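Local coordinates for conserved Archaeal protein (Sulfolobus acidocaldarius, PDB 4OPC) that reduces the isoprenoid double bonds of digeranylgeranylglycerophospholipids to give saturated archaeal membrane lipids, using FAD as cofactor, at residues I335-V338 / K344-S347; K421-N426 / R438-N443. All coordinates share one frame; numbering follows the deposited sequence. Where two conformers were deposited one is given.

Contact 1 of 2, residues I335-V338 / K344-S347; sequences ICYV and KQAS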
# COMPACT_ATOMS: atom_id res chain seq x y z
N ILE A 335 -3.65 -5.33 -16.45
CA ILE A 335 -2.78 -4.63 -17.39
C ILE A 335 -2.54 -3.18 -16.95
O ILE A 335 -1.39 -2.72 -16.89
CB ILE A 335 -3.37 -4.63 -18.80
CG1 ILE A 335 -3.69 -6.06 -19.27
CG2 ILE A 335 -2.43 -3.91 -19.77
CD1 ILE A 335 -2.53 -7.01 -19.17
N CYS A 336 -3.62 -2.49 -16.62
CA CYS A 336 -3.55 -1.10 -16.16
C CYS A 336 -2.73 -0.99 -14.88
O CYS A 336 -1.79 -0.19 -14.81
CB CYS A 336 -4.97 -0.56 -15.92
SG CYS A 336 -5.13 1.08 -15.07
N TYR A 337 -3.05 -1.82 -13.88
CA TYR A 337 -2.35 -1.68 -12.60
C TYR A 337 -0.87 -2.03 -12.68
O TYR A 337 -0.05 -1.32 -12.09
CB TYR A 337 -3.04 -2.47 -11.47
CG TYR A 337 -2.38 -2.14 -10.18
CD1 TYR A 337 -2.66 -0.95 -9.52
CD2 TYR A 337 -1.40 -2.96 -9.64
CE1 TYR A 337 -2.00 -0.61 -8.34
CE2 TYR A 337 -0.74 -2.63 -8.47
CZ TYR A 337 -1.05 -1.44 -7.83
OH TYR A 337 -0.40 -1.07 -6.68
N VAL A 338 -0.53 -3.11 -13.38
CA VAL A 338 0.88 -3.46 -13.55
C VAL A 338 1.64 -2.35 -14.27
O VAL A 338 2.75 -1.99 -13.86
CB VAL A 338 1.04 -4.83 -14.26
CG1 VAL A 338 2.49 -5.06 -14.63
CG2 VAL A 338 0.52 -5.95 -13.35
N LYS A 344 6.69 -1.93 -11.00
CA LYS A 344 7.59 -1.29 -10.05
C LYS A 344 7.55 -1.96 -8.68
O LYS A 344 8.60 -2.19 -8.06
CB LYS A 344 7.22 0.18 -9.90
CG LYS A 344 7.72 0.77 -8.59
CD LYS A 344 7.51 2.24 -8.55
CE LYS A 344 6.05 2.58 -8.63
NZ LYS A 344 5.96 4.05 -8.56
N GLN A 345 6.35 -2.29 -8.20
CA GLN A 345 6.21 -2.98 -6.94
C GLN A 345 6.97 -4.28 -6.92
O GLN A 345 7.59 -4.62 -5.92
CB GLN A 345 4.75 -3.35 -6.70
CG GLN A 345 3.98 -2.42 -5.84
CD GLN A 345 2.58 -2.95 -5.64
OE1 GLN A 345 1.70 -2.68 -6.44
NE2 GLN A 345 2.38 -3.74 -4.60
N ALA A 346 6.89 -5.03 -8.00
CA ALA A 346 7.56 -6.33 -8.07
C ALA A 346 9.07 -6.18 -7.92
O ALA A 346 9.72 -6.92 -7.19
CB ALA A 346 7.22 -7.04 -9.37
N SER A 347 9.63 -5.22 -8.64
CA SER A 347 11.05 -4.90 -8.53
C SER A 347 11.41 -4.53 -7.09
O SER A 347 12.44 -4.97 -6.55
CB SER A 347 11.37 -3.72 -9.45
OG SER A 347 12.74 -3.37 -9.37
O HOH W 1 4.92 -0.20 -12.65
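Q345 reaches back along helix 332-357 to Y337, eight residues earlier, and the two buried side chains meet through their polar ends. The glutamine chain leaves CB on an unusual first torsion (chi1 -97°, away from a staggered position) and then runs extended past CG, carrying its amide to the phenol. CB and CG meet no atom of the other segment. CD comes within 3.7 Å of Y337 OH, and OE1 makes the contact, accepting a hydrogen bond from Y337 OH at 2.7 Å. The hydroxyl does not approach along a carbonyl lone pair but stands above the amide plane, 39° out of it. Seen from the tyrosine, OE1 lies at the ring edge, close to the ring plane, where it also touches Y337 CE2 at 3.2 Å. The ring and amide planes stand nearly perpendicular, 85° apart. The other end of the amide, NE2, is held separately by the carbonyl oxygen of F292 and, weakly, by that of R273. With OE1 as acceptor and NE2 as donor, the flip state of the amide is settled, and both of its buried polar ends are satisfied.

A water runs a second link between the segments: it donates to V338 O at 3.1 Å and accepts from K344 N at 3.0 Å, joining backbone groups six residues apart. K344 itself touches the bound phospholipid, which probably occupies the substrate pocket, and the side chain of Y337 comes within about 3 Å of that of Y341, a lipid-binding residue. The Y337 ring packs on S304, I307 and S308 of helix 302-322, to which the C336-C311 disulfide also ties this helix, whereas another flank packs against helix 410-425.

Contact 2 of 2, residues K421-N426 / R438-N443; sequences KELYLN and RREVDN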
# COMPACT_ATOMS: atom_id res chain seq x y z
N LYS A 421 11.19 -7.16 -13.16
CA LYS A 421 10.49 -6.05 -13.80
C LYS A 421 10.10 -6.44 -15.22
O LYS A 421 8.97 -6.19 -15.65
CB LYS A 421 11.34 -4.78 -13.82
CG LYS A 421 10.57 -3.53 -14.23
CD LYS A 421 10.46 -2.54 -13.08
CE LYS A 421 9.87 -1.22 -13.54
NZ LYS A 421 10.73 -0.54 -14.53
N GLU A 422 11.03 -7.08 -15.92
CA GLU A 422 10.79 -7.57 -17.28
C GLU A 422 9.66 -8.61 -17.34
O GLU A 422 8.86 -8.59 -18.26
CB GLU A 422 12.07 -8.13 -17.89
CG GLU A 422 13.11 -7.06 -18.18
CD GLU A 422 14.42 -7.63 -18.69
OE1 GLU A 422 14.55 -8.87 -18.73
OE2 GLU A 422 15.32 -6.84 -19.05
N LEU A 423 9.62 -9.51 -16.36
CA LEU A 423 8.52 -10.47 -16.29
C LEU A 423 7.20 -9.74 -16.16
O LEU A 423 6.21 -10.12 -16.79
CB LEU A 423 8.69 -11.44 -15.11
CG LEU A 423 9.52 -12.70 -15.37
CD1 LEU A 423 9.71 -13.46 -14.07
CD2 LEU A 423 8.83 -13.57 -16.40
N TYR A 424 7.17 -8.70 -15.33
CA TYR A 424 5.94 -7.93 -15.15
C TYR A 424 5.58 -7.08 -16.36
O TYR A 424 4.39 -6.91 -16.65
CB TYR A 424 5.98 -7.10 -13.86
CG TYR A 424 5.59 -7.93 -12.67
CD1 TYR A 424 6.43 -8.93 -12.19
CD2 TYR A 424 4.36 -7.75 -12.06
CE1 TYR A 424 6.07 -9.71 -11.12
CE2 TYR A 424 3.98 -8.52 -10.98
CZ TYR A 424 4.84 -9.50 -10.51
OH TYR A 424 4.46 -10.27 -9.44
N LEU A 425 6.58 -6.58 -17.08
CA LEU A 425 6.32 -5.88 -18.34
C LEU A 425 5.77 -6.83 -19.40
O LEU A 425 5.17 -6.40 -20.39
CB LEU A 425 7.58 -5.15 -18.83
CG LEU A 425 8.08 -4.06 -17.88
CD1 LEU A 425 9.29 -3.34 -18.44
CD2 LEU A 425 6.97 -3.07 -17.55
N ASN A 426 5.95 -8.13 -19.18
CA ASN A 426 5.35 -9.15 -20.03
C ASN A 426 4.23 -9.90 -19.30
O ASN A 426 4.07 -11.11 -19.45
CB ASN A 426 6.41 -10.13 -20.52
CG ASN A 426 7.41 -9.49 -21.46
OD1 ASN A 426 7.07 -9.16 -22.60
ND2 ASN A 426 8.63 -9.29 -20.99
N ARG A 438 3.09 -17.00 -13.34
CA ARG A 438 3.22 -17.00 -11.88
C ARG A 438 4.37 -17.91 -11.42
O ARG A 438 5.12 -17.55 -10.51
CB ARG A 438 1.90 -17.42 -11.24
CG ARG A 438 1.92 -17.50 -9.71
CD ARG A 438 0.53 -17.88 -9.18
NE ARG A 438 0.12 -19.18 -9.69
CZ ARG A 438 -1.07 -19.45 -10.22
NH1 ARG A 438 -2.01 -18.52 -10.30
NH2 ARG A 438 -1.33 -20.67 -10.67
N ARG A 439 4.50 -19.08 -12.04
CA ARG A 439 5.57 -20.00 -11.67
C ARG A 439 6.94 -19.41 -11.99
O ARG A 439 7.89 -19.58 -11.23
CB ARG A 439 5.36 -21.37 -12.30
CG ARG A 439 4.13 -22.10 -11.76
CD ARG A 439 4.01 -23.53 -12.27
NE ARG A 439 3.61 -23.60 -13.67
CZ ARG A 439 2.35 -23.63 -14.09
NH1 ARG A 439 1.36 -23.58 -13.22
NH2 ARG A 439 2.08 -23.70 -15.39
N GLU A 440 7.04 -18.68 -13.10
CA GLU A 440 8.28 -17.99 -13.42
C GLU A 440 8.64 -16.95 -12.36
O GLU A 440 9.80 -16.84 -11.95
CB GLU A 440 8.18 -17.28 -14.78
CG GLU A 440 8.18 -18.18 -15.98
CD GLU A 440 8.27 -17.39 -17.27
OE1 GLU A 440 7.21 -17.06 -17.84
OE2 GLU A 440 9.40 -17.07 -17.69
N VAL A 441 7.65 -16.19 -11.91
CA VAL A 441 7.89 -15.16 -10.91
C VAL A 441 8.30 -15.80 -9.59
O VAL A 441 9.27 -15.38 -8.96
CB VAL A 441 6.65 -14.27 -10.70
CG1 VAL A 441 6.90 -13.28 -9.56
CG2 VAL A 441 6.30 -13.53 -11.98
N ASP A 442 7.56 -16.83 -9.18
CA ASP A 442 7.87 -17.57 -7.96
C ASP A 442 9.30 -18.11 -8.00
O ASP A 442 10.01 -18.05 -7.00
CB ASP A 442 6.88 -18.71 -7.74
CG ASP A 442 5.52 -18.23 -7.24
OD1 ASP A 442 5.46 -17.13 -6.65
OD2 ASP A 442 4.53 -18.96 -7.42
N ASN A 443 9.71 -18.63 -9.15
CA ASN A 443 11.08 -19.14 -9.28
C ASN A 443 12.14 -18.05 -9.09
O ASN A 443 13.15 -18.27 -8.42
CB ASN A 443 11.28 -19.88 -10.61
CG ASN A 443 10.54 -21.20 -10.66
OD1 ASN A 443 10.10 -21.72 -9.63
ND2 ASN A 443 10.39 -21.76 -11.86
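L423 and V441 are the residues whose CA atoms come nearest across the pair, 7.2 Å apart, and L423 points its side chain at the facing helix. CG stands anti to the carbonyl carbon (chi1 -87°); beyond it CD1 packs on V441 CG2 at 4.0 Å and meets the E440 backbone, while CD2 lies against the carboxylate end of E440, 3.8 Å from OE2. The extended, exposed glutamate chain thus crosses the leucine obliquely at the border of the interface. Cutting L423 back to an alanine would remove both methyls, and is likely to leave V441 CG2 to Y424 alone, strip the E440 chain of its apolar support and open a gap between the helices.

Next along the segment, Y424 extends its ring across V441 at about a right angle. Its CE1 touches V441 CG2 at 3.9 Å, and OH reaches V441 CG1 at the same distance, so both valine methyls are used by the tyrosine. The ring also makes an edge-to-face pair with W437, whose indole NE1 bonds to L423 O. At N426 the helix has given way to loop, and the asparagine folds back, ND2 donating to E422 O at 2.8 Å from above the carbonyl plane.

The segment axes approach to 10.6 Å and run almost antiparallel, at 169°. Helices 410-425 and 434-452, consecutive in the chain, thus form an antiparallel alpha-alpha hairpin, buried on the V441 and Y424 side and exposed at E440, in the helical C-terminal part of the reductase.

In the fold
Contact 1, within helix 332-357, is complete along the chain before contact 2 begins between helices 410-425 and 434-452; their centres lie 11 Å apart on the same side of the molecule. They touch directly: A346 CB packs at 3.4 Å on Y424 CE1, and V338 CG1 lies 3.3 Å from Y424 O. Y424 therefore joins contact 2 to the helix that carries contact 1, and helix 410-425 is the middle layer between that helix and the C-terminal one. Contact 1 lies deeper, about 13 Å from the chain centre against about 20 Å for the centre of contact 2, so the stack of helices runs from beside the lipid and flavin sites outward to the surface.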